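Local coordinates for protein LEOA (Escherichia coli, PDB 4AUR) that is a bacterial dynamin-like GTPase of enterotoxigenic strains, which probably hydrolyses GTP in a globular head joined to a long helical stalk, at residues L54-G60 against A138-V144; E30-N34 against S417-A421; L339-L343 against L503-K508; S389-S393 against Q531-M535; T148-K152 against N201-L206. One frame throughout, in Å; residues are numbered along the deposited sequence.

Contact 1: L54-G60 against A138-V144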
# COMPACT_ATOMS: atom_id res chain seq x y z
N LEU A 54 27.38 -23.66 21.72
CA LEU A 54 28.41 -23.26 20.77
C LEU A 54 29.26 -24.42 20.28
O LEU A 54 29.79 -25.17 21.07
CB LEU A 54 29.33 -22.22 21.38
CG LEU A 54 30.47 -21.73 20.50
CD1 LEU A 54 29.98 -21.16 19.18
CD2 LEU A 54 31.23 -20.66 21.23
N ARG A 55 29.44 -24.51 18.97
CA ARG A 55 30.19 -25.59 18.35
C ARG A 55 31.21 -25.02 17.38
O ARG A 55 30.87 -24.22 16.52
CB ARG A 55 29.26 -26.52 17.59
CG ARG A 55 30.00 -27.66 16.91
CD ARG A 55 29.08 -28.47 16.04
NE ARG A 55 28.21 -29.30 16.84
CZ ARG A 55 27.14 -29.93 16.39
NH1 ARG A 55 26.79 -29.82 15.12
NH2 ARG A 55 26.41 -30.66 17.23
N ILE A 56 32.45 -25.46 17.53
CA ILE A 56 33.55 -25.03 16.68
C ILE A 56 34.11 -26.25 15.99
O ILE A 56 34.40 -27.26 16.64
CB ILE A 56 34.68 -24.37 17.48
CG1 ILE A 56 34.11 -23.42 18.52
CG2 ILE A 56 35.61 -23.59 16.59
CD1 ILE A 56 33.96 -24.06 19.88
N ALA A 57 34.27 -26.19 14.68
CA ALA A 57 34.98 -27.23 13.98
C ALA A 57 36.42 -26.77 13.88
O ALA A 57 36.72 -25.73 13.29
CB ALA A 57 34.39 -27.47 12.62
N LEU A 58 37.29 -27.55 14.49
CA LEU A 58 38.70 -27.25 14.47
C LEU A 58 39.38 -28.09 13.41
O LEU A 58 39.61 -29.28 13.59
CB LEU A 58 39.30 -27.55 15.83
CG LEU A 58 40.66 -26.89 16.02
CD1 LEU A 58 40.53 -25.38 15.97
CD2 LEU A 58 41.30 -27.36 17.31
N LEU A 59 39.69 -27.44 12.30
CA LEU A 59 40.26 -28.09 11.12
C LEU A 59 41.70 -27.69 10.86
O LEU A 59 42.09 -26.54 11.09
CB LEU A 59 39.43 -27.73 9.88
CG LEU A 59 37.97 -28.11 9.98
CD1 LEU A 59 37.31 -27.79 8.66
CD2 LEU A 59 37.86 -29.58 10.31
N GLY A 60 42.49 -28.65 10.38
CA GLY A 60 43.89 -28.42 10.07
C GLY A 60 44.79 -29.56 10.52
O GLY A 60 44.39 -30.43 11.29
N ALA A 138 27.86 -26.37 12.67
CA ALA A 138 28.74 -25.67 13.57
C ALA A 138 28.66 -24.17 13.31
O ALA A 138 28.38 -23.73 12.20
CB ALA A 138 30.16 -26.15 13.39
N HIS A 139 28.94 -23.39 14.34
CA HIS A 139 28.75 -21.96 14.27
C HIS A 139 30.03 -21.28 13.86
O HIS A 139 30.02 -20.13 13.40
CB HIS A 139 28.30 -21.46 15.61
CG HIS A 139 27.20 -22.27 16.21
ND1 HIS A 139 25.88 -21.89 16.15
CD2 HIS A 139 27.23 -23.43 16.91
CE1 HIS A 139 25.14 -22.79 16.78
NE2 HIS A 139 25.93 -23.73 17.25
N LEU A 140 31.14 -21.98 14.02
CA LEU A 140 32.45 -21.44 13.72
C LEU A 140 33.34 -22.55 13.20
O LEU A 140 33.27 -23.67 13.69
CB LEU A 140 33.06 -20.87 15.00
CG LEU A 140 33.07 -19.38 15.22
CD1 LEU A 140 33.77 -19.05 16.53
CD2 LEU A 140 33.81 -18.74 14.07
N ILE A 141 34.19 -22.23 12.24
CA ILE A 141 35.12 -23.21 11.69
C ILE A 141 36.49 -22.58 11.63
O ILE A 141 36.67 -21.55 11.04
CB ILE A 141 34.67 -23.64 10.28
CG1 ILE A 141 33.27 -24.23 10.33
CG2 ILE A 141 35.65 -24.65 9.68
CD1 ILE A 141 32.83 -24.88 9.05
N PHE A 142 37.46 -23.20 12.28
CA PHE A 142 38.83 -22.70 12.25
C PHE A 142 39.63 -23.64 11.41
O PHE A 142 39.78 -24.78 11.75
CB PHE A 142 39.48 -22.67 13.63
CG PHE A 142 38.83 -21.73 14.61
CD1 PHE A 142 38.09 -20.64 14.19
CD2 PHE A 142 39.01 -21.93 15.98
CE1 PHE A 142 37.52 -19.77 15.12
CE2 PHE A 142 38.45 -21.07 16.91
CZ PHE A 142 37.70 -20.00 16.48
N TYR A 143 40.12 -23.15 10.29
CA TYR A 143 41.04 -23.92 9.49
C TYR A 143 42.42 -23.38 9.79
O TYR A 143 42.77 -22.29 9.35
CB TYR A 143 40.70 -23.80 8.01
CG TYR A 143 41.15 -24.98 7.24
CD1 TYR A 143 42.50 -25.22 7.03
CD2 TYR A 143 40.24 -25.91 6.78
CE1 TYR A 143 42.93 -26.33 6.36
CE2 TYR A 143 40.66 -27.02 6.10
CZ TYR A 143 42.01 -27.22 5.89
OH TYR A 143 42.43 -28.32 5.22
N VAL A 144 43.20 -24.13 10.57
CA VAL A 144 44.49 -23.65 11.03
C VAL A 144 45.58 -24.14 10.11
O VAL A 144 45.72 -25.36 9.90
CB VAL A 144 44.80 -24.13 12.45
CG1 VAL A 144 46.22 -23.75 12.83
CG2 VAL A 144 43.82 -23.54 13.44
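Side chains on both faces of the strand pair are buried. On one face Ile56 lies against the Phe142 ring: its CG2 sits 4.0 Å from the ring centroid, over the face, a CH-pi contact. Leu58 CD1 lies at the edge of the same ring and reaches Phe142 CB at 3.7 Å. Trp73 of helix 66-74 meets the Phe142 ring edge-to-face. On the other face Leu59 CD1 packs on Ile141 CG2 at 3.7 Å, and Leu59 CB on Tyr143 CD2 at 3.7 Å. The strands run parallel, their axes 18° apart. They are central neighbours in the sheet of a P-loop GTPase domain, and strand 54-60 leads into a probable Walker A loop that starts at Gly60. Backbone hydrogen bonds join the pair: Ala57 N to Leu140 O (2.9 Å), Phe142 N to Ala57 O (2.8 Å), Leu59 N to Phe142 O (2.7 Å) and Val144 N to Leu59 O (2.7 Å). At the start of the pair Arg55 O accepts a hydrogen bond from His139 N at 3.0 Å and a weak one from Leu140 N at 3.4 Å. Arg55 CD touches Ala138 CB at 3.7 Å, while its guanidinium forms a salt bridge with Glu105 of strand 104-108, on the other side of strand 54-60.

Contact 2: E30-N34 against S417-A421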
# COMPACT_ATOMS: atom_id res chain seq x y z
N GLU A 30 -5.67 -14.57 11.67
CA GLU A 30 -6.75 -13.66 11.91
C GLU A 30 -7.38 -13.11 10.63
O GLU A 30 -8.54 -12.75 10.64
CB GLU A 30 -6.28 -12.53 12.81
CG GLU A 30 -7.39 -11.67 13.37
CD GLU A 30 -8.25 -12.36 14.40
OE1 GLU A 30 -7.69 -13.02 15.31
OE2 GLU A 30 -9.49 -12.21 14.29
N MSE A 31 -6.63 -13.07 9.53
CA MSE A 31 -7.18 -12.61 8.25
C MSE A 31 -7.51 -13.81 7.38
O MSE A 31 -7.65 -13.70 6.17
CB MSE A 31 -6.29 -11.53 7.63
CG MSE A 31 -4.85 -11.92 7.44
SE MSE A 31 -3.64 -10.38 7.14
CE MSE A 31 -4.04 -10.36 5.22
N GLY A 32 -7.72 -14.96 8.03
CA GLY A 32 -8.30 -16.13 7.39
C GLY A 32 -7.34 -16.89 6.53
O GLY A 32 -7.74 -17.63 5.66
N ILE A 33 -6.06 -16.73 6.79
CA ILE A 33 -5.02 -17.40 6.02
C ILE A 33 -4.61 -18.67 6.72
O ILE A 33 -4.83 -18.80 7.92
CB ILE A 33 -3.84 -16.45 5.83
CG1 ILE A 33 -4.35 -15.20 5.08
CG2 ILE A 33 -2.69 -17.15 5.11
CD1 ILE A 33 -3.30 -14.22 4.64
N ASN A 34 -4.04 -19.61 5.94
CA ASN A 34 -3.80 -21.04 6.32
C ASN A 34 -3.29 -21.35 7.73
O ASN A 34 -4.07 -21.81 8.58
CB ASN A 34 -2.86 -21.72 5.29
CG ASN A 34 -2.70 -23.24 5.53
OD1 ASN A 34 -3.37 -23.83 6.39
ND2 ASN A 34 -1.79 -23.87 4.78
N SER A 417 -3.85 -11.93 -1.37
CA SER A 417 -2.93 -11.98 -0.23
C SER A 417 -3.55 -11.50 1.04
O SER A 417 -2.99 -11.71 2.08
CB SER A 417 -1.70 -11.14 -0.47
OG SER A 417 -2.08 -10.03 -1.22
N LEU A 418 -4.70 -10.84 0.94
CA LEU A 418 -5.39 -10.32 2.10
C LEU A 418 -6.26 -11.36 2.76
O LEU A 418 -6.98 -11.06 3.67
CB LEU A 418 -6.22 -9.10 1.70
CG LEU A 418 -5.61 -7.71 1.83
CD1 LEU A 418 -4.12 -7.69 2.08
CD2 LEU A 418 -5.92 -6.85 0.64
N GLY A 419 -6.24 -12.59 2.27
CA GLY A 419 -6.93 -13.68 2.96
C GLY A 419 -8.38 -14.02 2.66
O GLY A 419 -8.81 -14.03 1.51
N GLY A 420 -9.14 -14.31 3.71
CA GLY A 420 -10.38 -15.08 3.58
C GLY A 420 -11.51 -14.46 2.77
O GLY A 420 -12.20 -15.14 1.98
N ALA A 421 -11.71 -13.17 2.96
CA ALA A 421 -12.79 -12.48 2.27
C ALA A 421 -12.56 -12.28 0.77
O ALA A 421 -13.49 -11.87 0.10
CB ALA A 421 -13.07 -11.12 2.93
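Met31, a selenomethionine, gives up more surface here than any other residue. Its end reaches across the gap. Met31 CE lies 3.4 Å from Leu418 O, 3.6 Å from Ser417 O and 4.1 Å from Leu418 CD1. Its backbone supplies the polar link: Gly420 N donates a hydrogen bond to Met31 O at 2.9 Å. Gly419 CA also approaches Met31 O, at 3.3 Å, as a CA-H...O contact. Leu418 points its CA-to-CB bond away and meets the methionine through its carbonyl and the end of its side chain. Close approach depends on glycine. A side chain on Gly419 would clash with Met31 O, and the backbone angles of Gly419 themselves call for glycine. Helices 275-343 and 547-567 flank the contact, with Ala289 and Leu556 touching Met31. The first segment is a helix end: Gly32, with positive phi, is the C-prime residue of a Schellman motif that closes helix 3-30, and the adjoining carbonyl of Met31 is hydrogen-bonded to the loop after helix 368-408.

Contact 3: L339-L343 against L503-K508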
# COMPACT_ATOMS: atom_id res chain seq x y z
N LEU A 339 -46.12 45.27 -18.17
CA LEU A 339 -47.37 45.15 -18.93
C LEU A 339 -48.58 45.74 -18.18
O LEU A 339 -49.45 46.39 -18.79
CB LEU A 339 -47.67 43.69 -19.28
CG LEU A 339 -46.86 43.03 -20.40
CD1 LEU A 339 -47.14 41.55 -20.44
CD2 LEU A 339 -47.16 43.62 -21.75
N MSE A 340 -48.65 45.54 -16.87
CA MSE A 340 -49.80 46.07 -16.14
C MSE A 340 -49.75 47.60 -16.08
O MSE A 340 -50.76 48.25 -16.21
CB MSE A 340 -49.97 45.41 -14.76
CG MSE A 340 -50.44 43.94 -14.75
SE MSE A 340 -52.13 43.67 -15.71
CE MSE A 340 -53.37 44.09 -14.23
N SER A 341 -48.58 48.20 -15.91
CA SER A 341 -48.52 49.66 -15.83
C SER A 341 -48.71 50.33 -17.20
O SER A 341 -49.00 51.52 -17.29
CB SER A 341 -47.18 50.09 -15.23
OG SER A 341 -46.17 49.86 -16.19
N GLN A 342 -48.53 49.56 -18.26
CA GLN A 342 -48.81 50.04 -19.58
C GLN A 342 -50.30 50.03 -19.80
O GLN A 342 -50.82 50.84 -20.56
CB GLN A 342 -48.18 49.14 -20.62
CG GLN A 342 -46.73 49.45 -20.89
CD GLN A 342 -46.25 48.70 -22.11
OE1 GLN A 342 -46.87 48.76 -23.17
NE2 GLN A 342 -45.16 47.97 -21.95
N LEU A 343 -50.98 49.09 -19.17
CA LEU A 343 -52.40 48.92 -19.41
C LEU A 343 -53.20 49.98 -18.73
O LEU A 343 -54.07 50.57 -19.34
CB LEU A 343 -52.88 47.56 -18.91
CG LEU A 343 -54.39 47.29 -19.05
CD1 LEU A 343 -54.93 47.56 -20.44
CD2 LEU A 343 -54.69 45.86 -18.67
N LEU A 503 -58.24 42.26 -20.19
CA LEU A 503 -56.87 42.06 -20.62
C LEU A 503 -55.99 41.66 -19.47
O LEU A 503 -55.13 40.83 -19.63
CB LEU A 503 -56.33 43.31 -21.30
CG LEU A 503 -57.00 43.64 -22.64
CD1 LEU A 503 -56.41 44.93 -23.20
CD2 LEU A 503 -56.87 42.50 -23.64
N ALA A 504 -56.21 42.26 -18.31
CA ALA A 504 -55.53 41.83 -17.10
C ALA A 504 -55.65 40.33 -16.86
O ALA A 504 -54.69 39.67 -16.59
CB ALA A 504 -56.06 42.59 -15.91
N LYS A 505 -56.85 39.78 -16.98
CA LYS A 505 -57.06 38.38 -16.67
C LYS A 505 -56.20 37.61 -17.65
O LYS A 505 -55.54 36.65 -17.29
CB LYS A 505 -58.55 37.98 -16.80
CG LYS A 505 -59.12 37.19 -15.62
CD LYS A 505 -59.60 38.12 -14.48
CE LYS A 505 -59.61 37.46 -13.08
NZ LYS A 505 -60.81 36.61 -12.81
N ILE A 506 -56.20 38.05 -18.90
CA ILE A 506 -55.35 37.44 -19.93
C ILE A 506 -53.85 37.57 -19.63
O ILE A 506 -53.09 36.63 -19.80
CB ILE A 506 -55.66 38.06 -21.31
CG1 ILE A 506 -57.06 37.59 -21.76
CG2 ILE A 506 -54.59 37.67 -22.32
CD1 ILE A 506 -57.61 38.22 -23.03
N ILE A 507 -53.43 38.74 -19.17
CA ILE A 507 -52.04 39.01 -18.89
C ILE A 507 -51.54 38.19 -17.71
O ILE A 507 -50.48 37.60 -17.76
CB ILE A 507 -51.85 40.51 -18.63
CG1 ILE A 507 -51.80 41.24 -19.97
CG2 ILE A 507 -50.56 40.77 -17.87
CD1 ILE A 507 -51.82 42.74 -19.86
N LYS A 508 -52.34 38.15 -16.65
CA LYS A 508 -51.96 37.49 -15.43
C LYS A 508 -51.92 35.99 -15.58
O LYS A 508 -51.02 35.36 -15.08
CB LYS A 508 -52.93 37.84 -14.31
CG LYS A 508 -52.76 39.25 -13.80
CD LYS A 508 -53.71 39.59 -12.66
CE LYS A 508 -53.19 40.83 -11.93
NZ LYS A 508 -54.24 41.64 -11.25
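Two antiparallel helix segments lie side by side, their axes 10.9 Å apart at closest approach and 170° between their directions. Large apolar side chains fill that spacing. Met340, a selenomethionine, is the largest bump. Its CA-to-CB bond points sideways, but its end turns toward the partner helix and settles on the small Ala504, with Met340 CE 3.5 Å from Ala504 CB. Its selenium leans on Ile507, with Met340 SE 3.9 Å from Ile507 CG2. The amine end of Lys508 borders the same spot on the more open side, Lys508 NZ lying 4.0 Å from Met340 CE. Leu343 is the second bump. Its CD2 enters the hollow between Leu503, Ala504 and Ile507, at 4.0 Å from Leu503 CB, 3.9 Å from Ala504 N and 4.4 Å from Ile507 CD1. Ile507 answers from the other helix. Its CA-to-CB bond points toward helix 275-343, and Ile507 CD1 stops 4.3 Å from Leu339 CB. Apart from the Lys508 amine, the side chains that meet are apolar. The contact joins the end of the long helix 275-343 to helix 489-518 far out in the helical stalk. Helix 351-359 closes one side: its Phe354 touches Leu503 and Ile507, and its Glu358 touches Leu339.

Contact 4: S389-S393 against Q531-M535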
# COMPACT_ATOMS: atom_id res chain seq x y z
N SER A 389 -27.31 20.36 -13.90
CA SER A 389 -27.44 18.94 -13.66
C SER A 389 -26.49 18.15 -14.56
O SER A 389 -26.10 17.02 -14.23
CB SER A 389 -28.88 18.50 -13.90
OG SER A 389 -29.02 18.13 -15.24
N GLN A 390 -26.12 18.74 -15.69
CA GLN A 390 -25.17 18.10 -16.54
C GLN A 390 -23.75 18.19 -16.01
O GLN A 390 -22.99 17.26 -16.17
CB GLN A 390 -25.21 18.67 -17.95
CG GLN A 390 -24.70 17.67 -18.99
CD GLN A 390 -25.78 16.73 -19.51
OE1 GLN A 390 -26.99 16.95 -19.31
NE2 GLN A 390 -25.35 15.69 -20.19
N ARG A 391 -23.39 19.31 -15.40
CA ARG A 391 -22.08 19.43 -14.78
C ARG A 391 -21.94 18.55 -13.56
O ARG A 391 -20.85 18.11 -13.22
CB ARG A 391 -21.78 20.88 -14.40
CG ARG A 391 -21.22 21.68 -15.56
CD ARG A 391 -20.87 23.11 -15.17
NE ARG A 391 -21.98 24.02 -15.48
CZ ARG A 391 -22.76 24.60 -14.58
NH1 ARG A 391 -22.60 24.39 -13.26
NH2 ARG A 391 -23.74 25.39 -15.01
N LEU A 392 -23.05 18.29 -12.89
CA LEU A 392 -23.04 17.42 -11.74
C LEU A 392 -22.83 15.97 -12.20
O LEU A 392 -22.03 15.27 -11.62
CB LEU A 392 -24.33 17.58 -10.93
CG LEU A 392 -24.79 16.44 -10.02
CD1 LEU A 392 -23.76 16.14 -8.95
CD2 LEU A 392 -26.12 16.82 -9.40
N SER A 393 -23.56 15.54 -13.21
CA SER A 393 -23.41 14.21 -13.77
C SER A 393 -21.98 14.01 -14.23
O SER A 393 -21.42 12.96 -14.03
CB SER A 393 -24.35 14.01 -14.95
OG SER A 393 -23.97 12.94 -15.79
N GLN A 531 -33.39 15.07 -12.47
CA GLN A 531 -32.24 14.18 -12.38
C GLN A 531 -31.32 14.42 -11.18
O GLN A 531 -30.55 13.54 -10.80
CB GLN A 531 -31.42 14.15 -13.66
CG GLN A 531 -30.97 15.49 -14.17
CD GLN A 531 -31.87 16.01 -15.25
OE1 GLN A 531 -32.18 15.29 -16.22
NE2 GLN A 531 -32.31 17.27 -15.11
N ILE A 532 -31.38 15.60 -10.57
CA ILE A 532 -30.59 15.83 -9.36
C ILE A 532 -31.08 14.90 -8.27
O ILE A 532 -30.26 14.27 -7.62
CB ILE A 532 -30.61 17.28 -8.88
CG1 ILE A 532 -29.89 18.18 -9.89
CG2 ILE A 532 -29.90 17.41 -7.54
CD1 ILE A 532 -30.28 19.65 -9.81
N GLN A 533 -32.39 14.79 -8.06
CA GLN A 533 -32.87 13.88 -7.03
C GLN A 533 -32.54 12.43 -7.43
O GLN A 533 -32.08 11.61 -6.62
CB GLN A 533 -34.36 14.06 -6.78
CG GLN A 533 -34.98 13.00 -5.87
CD GLN A 533 -36.37 13.41 -5.38
OE1 GLN A 533 -37.37 12.76 -5.70
NE2 GLN A 533 -36.44 14.48 -4.61
N GLN A 534 -32.73 12.14 -8.71
CA GLN A 534 -32.48 10.81 -9.21
C GLN A 534 -31.03 10.39 -9.00
O GLN A 534 -30.78 9.32 -8.50
CB GLN A 534 -32.93 10.70 -10.67
CG GLN A 534 -34.44 10.66 -10.80
CD GLN A 534 -34.96 10.96 -12.20
OE1 GLN A 534 -34.19 11.14 -13.16
NE2 GLN A 534 -36.30 11.03 -12.32
N MSE A 535 -30.08 11.26 -9.33
CA MSE A 535 -28.67 11.00 -9.06
C MSE A 535 -28.37 10.89 -7.59
O MSE A 535 -27.46 10.20 -7.20
CB MSE A 535 -27.80 12.12 -9.59
CG MSE A 535 -27.79 12.16 -11.11
SE MSE A 535 -26.64 13.57 -11.88
CE MSE A 535 -28.04 14.61 -12.79
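The two helix segments run nearly parallel, 21° apart in direction, with axes 10.3 Å apart at closest approach. Leu392 points toward the partner helix and makes apolar contacts with two of its residues: Leu392 CD2 lies 4.0 Å from Ile532 CG1, and Leu392 CG lies 3.9 Å from Met535 SE. Met535, a selenomethionine, has the largest area covered in this contact. Its selenium also rests on the backbone and side chain of Ser393, at 3.8 Å from Ser393 CA and 3.9 Å from Ser393 CB. Its methyl reaches Ser389, with Met535 CE 3.4 Å from Ser389 O and 4.1 Å from Ser389 CB. Ser389 CB also meets Ile532 CG1 at 4.1 Å.

Polar groups do little across the gap. Ser389 OG and Gln531 NE2 come to 3.4 Å, but the angle is too poor for a hydrogen bond. Both serine hydroxyls hydrogen-bond to other residues: Ser389 OG to Thr386 O, one turn back in its own helix, and Ser393 OG to Thr448 OG1, just beyond helix 430-447. Helix 275-343 packs on Leu392 and Ile532, and Leu447 of helix 430-447 packs on Met535.

The small serines let the flexible methionine lie close to the backbone of helix 368-408. The packing here therefore rests on shape and burial, with the hydroxyls already satisfied by other partners.

Contact 5: T148-K152 against N201-L206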
# COMPACT_ATOMS: atom_id res chain seq x y z
N THR A 148 54.89 -20.44 7.44
CA THR A 148 55.98 -20.58 6.47
C THR A 148 55.45 -20.94 5.08
O THR A 148 55.81 -20.31 4.10
CB THR A 148 57.01 -21.65 6.90
OG1 THR A 148 56.34 -22.86 7.28
CG2 THR A 148 57.83 -21.15 8.08
N ASN A 149 54.59 -21.95 5.02
CA ASN A 149 54.02 -22.42 3.76
C ASN A 149 52.52 -22.72 3.94
O ASN A 149 52.12 -23.88 4.08
CB ASN A 149 54.80 -23.65 3.28
CG ASN A 149 54.22 -24.26 2.01
OD1 ASN A 149 53.72 -23.56 1.12
ND2 ASN A 149 54.30 -25.58 1.92
N PRO A 150 51.68 -21.66 3.97
CA PRO A 150 50.25 -21.78 4.29
C PRO A 150 49.47 -22.75 3.40
O PRO A 150 49.42 -22.57 2.19
CB PRO A 150 49.73 -20.35 4.12
CG PRO A 150 50.77 -19.63 3.35
CD PRO A 150 52.06 -20.25 3.78
N LEU A 151 48.89 -23.76 4.04
CA LEU A 151 47.97 -24.71 3.43
C LEU A 151 48.76 -25.84 2.84
O LEU A 151 49.41 -25.67 1.83
CB LEU A 151 47.06 -24.08 2.36
CG LEU A 151 45.94 -24.98 1.84
CD1 LEU A 151 45.02 -25.40 2.97
CD2 LEU A 151 45.13 -24.33 0.74
N LYS A 152 48.68 -27.01 3.47
CA LYS A 152 49.41 -28.17 3.01
C LYS A 152 48.99 -28.61 1.62
O LYS A 152 47.85 -28.42 1.22
CB LYS A 152 49.28 -29.32 4.01
CG LYS A 152 50.06 -29.05 5.29
CD LYS A 152 49.99 -30.21 6.27
CE LYS A 152 50.97 -30.02 7.44
NZ LYS A 152 52.32 -30.58 7.19
N ASN A 201 48.74 -14.63 -0.34
CA ASN A 201 49.18 -15.92 -0.84
C ASN A 201 48.15 -17.01 -0.61
O ASN A 201 47.72 -17.66 -1.56
CB ASN A 201 50.48 -16.33 -0.16
CG ASN A 201 51.11 -17.55 -0.81
OD1 ASN A 201 51.33 -18.55 -0.15
ND2 ASN A 201 51.38 -17.46 -2.10
N LEU A 202 47.73 -17.18 0.65
CA LEU A 202 46.69 -18.13 1.02
C LEU A 202 45.39 -17.87 0.31
O LEU A 202 44.65 -18.80 -0.02
CB LEU A 202 46.42 -18.09 2.52
CG LEU A 202 45.36 -19.05 3.03
CD1 LEU A 202 45.77 -20.48 2.75
CD2 LEU A 202 45.17 -18.86 4.52
N LYS A 203 45.10 -16.60 0.11
CA LYS A 203 43.89 -16.22 -0.61
C LYS A 203 43.92 -16.85 -1.99
O LYS A 203 42.95 -17.44 -2.42
CB LYS A 203 43.78 -14.70 -0.69
CG LYS A 203 42.43 -14.17 -1.12
CD LYS A 203 42.20 -12.73 -0.65
CE LYS A 203 41.74 -12.68 0.80
NZ LYS A 203 41.43 -11.28 1.25
N GLY A 204 45.06 -16.77 -2.66
CA GLY A 204 45.19 -17.35 -3.98
C GLY A 204 45.11 -18.87 -4.04
O GLY A 204 44.47 -19.41 -4.94
N LYS A 205 45.74 -19.56 -3.10
CA LYS A 205 45.59 -21.02 -3.02
C LYS A 205 44.16 -21.49 -2.71
O LYS A 205 43.76 -22.57 -3.09
CB LYS A 205 46.50 -21.61 -1.95
CG LYS A 205 47.96 -21.19 -2.08
CD LYS A 205 48.81 -21.91 -1.08
CE LYS A 205 50.19 -21.34 -1.06
NZ LYS A 205 51.01 -22.06 -0.04
N LEU A 206 43.40 -20.71 -1.96
CA LEU A 206 42.07 -21.17 -1.60
C LEU A 206 41.22 -20.97 -2.80
O LEU A 206 40.46 -21.85 -3.17
CB LEU A 206 41.51 -20.41 -0.41
CG LEU A 206 42.23 -20.64 0.92
CD1 LEU A 206 41.73 -19.65 1.95
CD2 LEU A 206 42.03 -22.07 1.41
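Leu151 overlaps the flank of helix 188-209. Leu151 CB lies 3.8 Å from Leu202 CD1, and Leu151 CD2 reaches Leu206 CD2 at 3.9 Å and Lys205 CB at 4.1 Å. Leu151 has positive phi, and its CA-to-CB bond points toward the helix. Pro150, just before it, also faces the helix. Pro150 CB meets Leu202 CD1 at 4.2 Å, and Pro150 CG lies 3.7 Å from Asn201 OD1. Leu202 thus meets two consecutive residues of the loop. The polar tie is made by Lys205. Its side chain is extended, and Lys205 NZ donates a hydrogen bond to Pro150 O at 2.8 Å. Asn149 OD1 is 3.3 Å from Lys205 NZ, while the ND2 of Asn149 is hydrogen-bonded to Glu153. The amine thus meets a backbone carbonyl next to the apolar patch, toward the exposed side of the contact. The loop follows strand 140-146 and precedes helix 156-165, an arrangement that belongs to the alpha/beta fold of the GTPase head. Val159 of helix 156-165 touches both Leu151 and Leu206. Toward the sheet, Leu202 rests on Phe174 and Ile176 of strand 172-177 and on Ile222 of strand 221-224.

In the fold
Contacts 1 and 5 belong to the GTPase head and touch: Tyr143 CE1 of strand 140-146 lies 4.1 Å from Leu151 CD1 of the loop that follows it. Contact 1 is fully buried and rich in backbone hydrogen bonds, whereas contact 5 is partly exposed and has one hydrogen bond from a lysine. Contacts 3 and 4 lie in the stalk, on the opposite side of the chain's centre from the head. They rely on apolar side chains, contact 4 fully buried and contact 3 less so. Contact 2, its centre about 17 Å from that of the chain, joins two loops through one glycine-to-carbonyl hydrogen bond and a methionine side chain. Helix 275-343 flanks contacts 2 and 4 and supplies one segment of contact 3.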